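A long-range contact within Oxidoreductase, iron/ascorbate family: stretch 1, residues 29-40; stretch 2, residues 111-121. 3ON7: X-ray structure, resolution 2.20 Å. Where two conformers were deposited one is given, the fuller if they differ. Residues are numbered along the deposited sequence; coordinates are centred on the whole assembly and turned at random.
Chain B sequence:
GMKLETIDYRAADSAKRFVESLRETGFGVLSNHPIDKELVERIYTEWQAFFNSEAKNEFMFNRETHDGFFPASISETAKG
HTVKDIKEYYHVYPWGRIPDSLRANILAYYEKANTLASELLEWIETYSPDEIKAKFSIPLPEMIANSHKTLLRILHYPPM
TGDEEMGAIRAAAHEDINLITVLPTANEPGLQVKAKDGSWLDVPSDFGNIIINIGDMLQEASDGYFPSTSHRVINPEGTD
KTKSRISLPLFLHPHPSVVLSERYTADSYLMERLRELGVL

Stretch 1 (29-40) VLSNHPIDKELV
Stretch 2 111-121: EKANTLASELL

A segment can pack against a helix mainly through apolar side chains, with no hydrogen bond crossing between them, and this contact from an iron/ascorbate family oxidoreductase illustrates it. Residues 29-31 are extended (Leu30 phi/psi -115/129), a loop follows, and a helix starts at 37; residues 111-121 are helical throughout, with bonds such as Leu116 N to Lys112 O (3.1 Å) and Leu120 N to Leu116 O (2.9 Å). As stretch 1 advances, its partners step back along the helix: Leu30 lies nearest Leu120 (CA-CA 10.5 Å), Pro34 nearest Leu116 (7.7 Å) and Ile35 nearest Lys112 (6.6 Å). The four-residue spacing of Lys112, Leu116 and Leu120 keeps all three CA-to-CB bonds pointing toward stretch 1.

At the wide end, both leucines are mt (chi1 -75° and -63°), a common extended form that brings Leu30 CD1 within 3.7 Å of Leu120 CD2. Leu116 instead is tp (-177°, 58°): CD1 lies 3.8 Å from Pro34 CD, and CD2 lies 4.2 Å from His33 CB and 4.4 Å from Ile35 CD1. Ile35, mt (-64°, -170°), extends CD1 to 3.7 Å from Ala113 CA and 4.0 Å from Ala113 CB, so its methyl rests on the helix backbone, beside the alanine's sideways-pointing CB. Lys112 runs m, t, t before chi4 turns to 93°, and its aliphatic portion serves as an apolar surface, CD sitting 3.9 Å from CD2 of Leu39 (tp; 179°, 63°).

No hydrogen bond crosses the interface, which buries 370 Å² in total. Polar groups instead brace the loop: His33, chi1 53° (p) and chi2 85°, turns its ring so that ND1 accepts from Ile35 N (3.2 Å), while Asp36 (chi1 t) caps the following helix through a weak bond from Glu38 N to Asp36 OD1 (3.3 Å).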

# COMPACT_ATOMS: atom_id res chain seq x y z
N VAL B 29 8.00 33.13 11.37
CA VAL B 29 9.45 33.05 11.30
C VAL B 29 10.01 33.40 12.68
O VAL B 29 9.70 34.45 13.21
CB VAL B 29 9.97 34.03 10.24
CG1 VAL B 29 11.48 34.00 10.16
CG2 VAL B 29 9.34 33.74 8.89
N LEU B 30 10.81 32.51 13.29
CA LEU B 30 11.39 32.77 14.60
C LEU B 30 12.90 32.88 14.54
O LEU B 30 13.56 31.98 14.01
CB LEU B 30 11.02 31.67 15.59
CG LEU B 30 9.61 31.65 16.15
CD1 LEU B 30 9.44 30.41 17.03
CD2 LEU B 30 9.29 32.91 16.90
N SER B 31 13.46 33.95 15.11
CA SER B 31 14.91 34.04 15.34
C SER B 31 15.26 33.78 16.81
O SER B 31 14.38 33.81 17.68
CB SER B 31 15.46 35.39 14.90
OG SER B 31 15.36 36.33 15.93
N ASN B 32 16.54 33.52 17.06
CA ASN B 32 17.05 33.30 18.42
C ASN B 32 16.23 32.29 19.21
O ASN B 32 15.87 32.55 20.35
CB ASN B 32 17.08 34.63 19.15
CG ASN B 32 18.02 35.61 18.51
OD1 ASN B 32 17.63 36.41 17.67
ND2 ASN B 32 19.29 35.53 18.88
N HIS B 33 15.91 31.18 18.57
CA HIS B 33 15.15 30.09 19.20
C HIS B 33 16.06 29.24 20.08
O HIS B 33 17.28 29.40 20.04
CB HIS B 33 14.47 29.21 18.12
CG HIS B 33 15.42 28.70 17.08
ND1 HIS B 33 16.17 27.56 17.26
CD2 HIS B 33 15.77 29.20 15.87
CE1 HIS B 33 16.94 27.37 16.20
NE2 HIS B 33 16.72 28.35 15.34
N PRO B 34 15.48 28.34 20.89
CA PRO B 34 16.27 27.57 21.84
C PRO B 34 17.05 26.38 21.31
O PRO B 34 17.70 25.71 22.09
CB PRO B 34 15.22 27.04 22.85
CG PRO B 34 13.95 27.64 22.48
CD PRO B 34 14.04 28.09 21.07
N ILE B 35 16.98 26.08 20.02
CA ILE B 35 17.69 24.93 19.51
C ILE B 35 19.14 25.30 19.20
O ILE B 35 19.43 26.17 18.37
CB ILE B 35 17.00 24.32 18.31
CG1 ILE B 35 15.62 23.77 18.71
CG2 ILE B 35 17.84 23.20 17.76
CD1 ILE B 35 14.97 22.92 17.63
N ASP B 36 20.04 24.62 19.91
CA ASP B 36 21.49 24.86 19.82
C ASP B 36 21.94 24.95 18.37
O ASP B 36 21.85 23.98 17.60
CB ASP B 36 22.24 23.74 20.54
CG ASP B 36 23.76 23.94 20.53
OD1 ASP B 36 24.24 25.10 20.34
OD2 ASP B 36 24.46 22.91 20.71
N LYS B 37 22.42 26.14 18.02
CA LYS B 37 22.90 26.53 16.69
C LYS B 37 23.97 25.58 16.16
O LYS B 37 24.07 25.29 14.95
CB LYS B 37 23.53 27.94 16.80
CG LYS B 37 23.59 28.74 15.50
CD LYS B 37 23.88 30.22 15.77
N GLU B 38 24.83 25.14 17.07
CA GLU B 38 25.95 24.32 16.65
C GLU B 38 25.52 22.87 16.47
O GLU B 38 26.18 22.15 15.74
CB GLU B 38 27.16 24.47 17.59
CG GLU B 38 27.09 23.81 18.96
CD GLU B 38 28.48 23.58 19.58
OE1 GLU B 38 29.18 24.59 19.84
OE2 GLU B 38 28.86 22.40 19.80
N LEU B 39 24.41 22.46 17.08
CA LEU B 39 23.83 21.15 16.79
C LEU B 39 23.35 21.14 15.33
O LEU B 39 23.68 20.23 14.57
CB LEU B 39 22.69 20.81 17.75
CG LEU B 39 21.98 19.46 17.53
CD1 LEU B 39 22.91 18.24 17.71
CD2 LEU B 39 20.79 19.35 18.45
N VAL B 40 22.63 22.18 14.93
CA VAL B 40 22.12 22.29 13.57
C VAL B 40 23.26 22.29 12.54
O VAL B 40 23.14 21.66 11.50
CB VAL B 40 21.22 23.53 13.41
CG1 VAL B 40 20.77 23.70 11.97
CG2 VAL B 40 20.02 23.41 14.31
N GLU B 111 14.15 15.39 19.05
CA GLU B 111 13.57 15.55 20.39
C GLU B 111 13.43 17.05 20.67
O GLU B 111 12.36 17.50 21.10
CB GLU B 111 14.47 14.86 21.44
CG GLU B 111 14.04 15.04 22.90
CD GLU B 111 15.01 14.38 23.90
N LYS B 112 14.49 17.81 20.38
CA LYS B 112 14.51 19.24 20.67
C LYS B 112 13.54 20.03 19.80
O LYS B 112 12.99 21.03 20.25
CB LYS B 112 15.93 19.79 20.52
CG LYS B 112 16.89 19.36 21.65
CD LYS B 112 18.32 19.87 21.43
CE LYS B 112 19.13 19.95 22.74
NZ LYS B 112 19.93 18.73 23.04
N ALA B 113 13.34 19.58 18.56
CA ALA B 113 12.45 20.26 17.65
C ALA B 113 11.00 19.93 17.95
O ALA B 113 10.12 20.78 17.78
CB ALA B 113 12.81 19.92 16.20
N ASN B 114 10.75 18.70 18.40
CA ASN B 114 9.43 18.34 18.89
C ASN B 114 9.07 19.15 20.13
O ASN B 114 7.94 19.59 20.26
CB ASN B 114 9.34 16.84 19.19
CG ASN B 114 8.83 16.04 18.00
OD1 ASN B 114 7.63 15.92 17.80
ND2 ASN B 114 9.76 15.50 17.20
N THR B 115 10.04 19.38 21.01
CA THR B 115 9.84 20.22 22.20
C THR B 115 9.48 21.65 21.80
O THR B 115 8.48 22.19 22.29
CB THR B 115 11.05 20.19 23.17
OG1 THR B 115 11.22 18.86 23.68
CG2 THR B 115 10.87 21.19 24.36
N LEU B 116 10.22 22.25 20.87
CA LEU B 116 9.85 23.61 20.41
C LEU B 116 8.47 23.59 19.75
O LEU B 116 7.66 24.46 20.03
CB LEU B 116 10.89 24.19 19.43
CG LEU B 116 10.71 25.63 18.89
CD1 LEU B 116 10.63 26.65 20.02
CD2 LEU B 116 11.84 26.00 17.91
N ALA B 117 8.20 22.61 18.90
CA ALA B 117 6.92 22.59 18.17
C ALA B 117 5.74 22.45 19.14
O ALA B 117 4.66 22.98 18.92
CB ALA B 117 6.89 21.47 17.11
N SER B 118 5.99 21.73 20.22
CA SER B 118 5.01 21.53 21.27
C SER B 118 4.75 22.83 22.03
O SER B 118 3.59 23.15 22.31
CB SER B 118 5.50 20.43 22.20
OG SER B 118 4.43 19.85 22.90
N GLU B 119 5.80 23.59 22.33
CA GLU B 119 5.60 24.91 22.94
C GLU B 119 4.85 25.81 21.97
O GLU B 119 3.95 26.53 22.38
CB GLU B 119 6.93 25.57 23.31
CG GLU B 119 6.77 26.97 23.95
CD GLU B 119 8.10 27.72 24.14
OE1 GLU B 119 9.12 27.34 23.54
OE2 GLU B 119 8.13 28.71 24.88
N LEU B 120 5.20 25.76 20.70
CA LEU B 120 4.56 26.60 19.69
C LEU B 120 3.07 26.26 19.52
O LEU B 120 2.23 27.14 19.34
CB LEU B 120 5.27 26.47 18.34
CG LEU B 120 6.74 26.94 18.27
CD1 LEU B 120 7.26 26.77 16.83
CD2 LEU B 120 6.90 28.41 18.76
N LEU B 121 2.74 24.97 19.58
CA LEU B 121 1.33 24.58 19.54
C LEU B 121 0.59 25.08 20.79
O LEU B 121 -0.56 25.47 20.69
CB LEU B 121 1.18 23.07 19.40
CG LEU B 121 1.58 22.52 18.04
CD1 LEU B 121 1.97 21.06 18.17
CD2 LEU B 121 0.45 22.71 16.98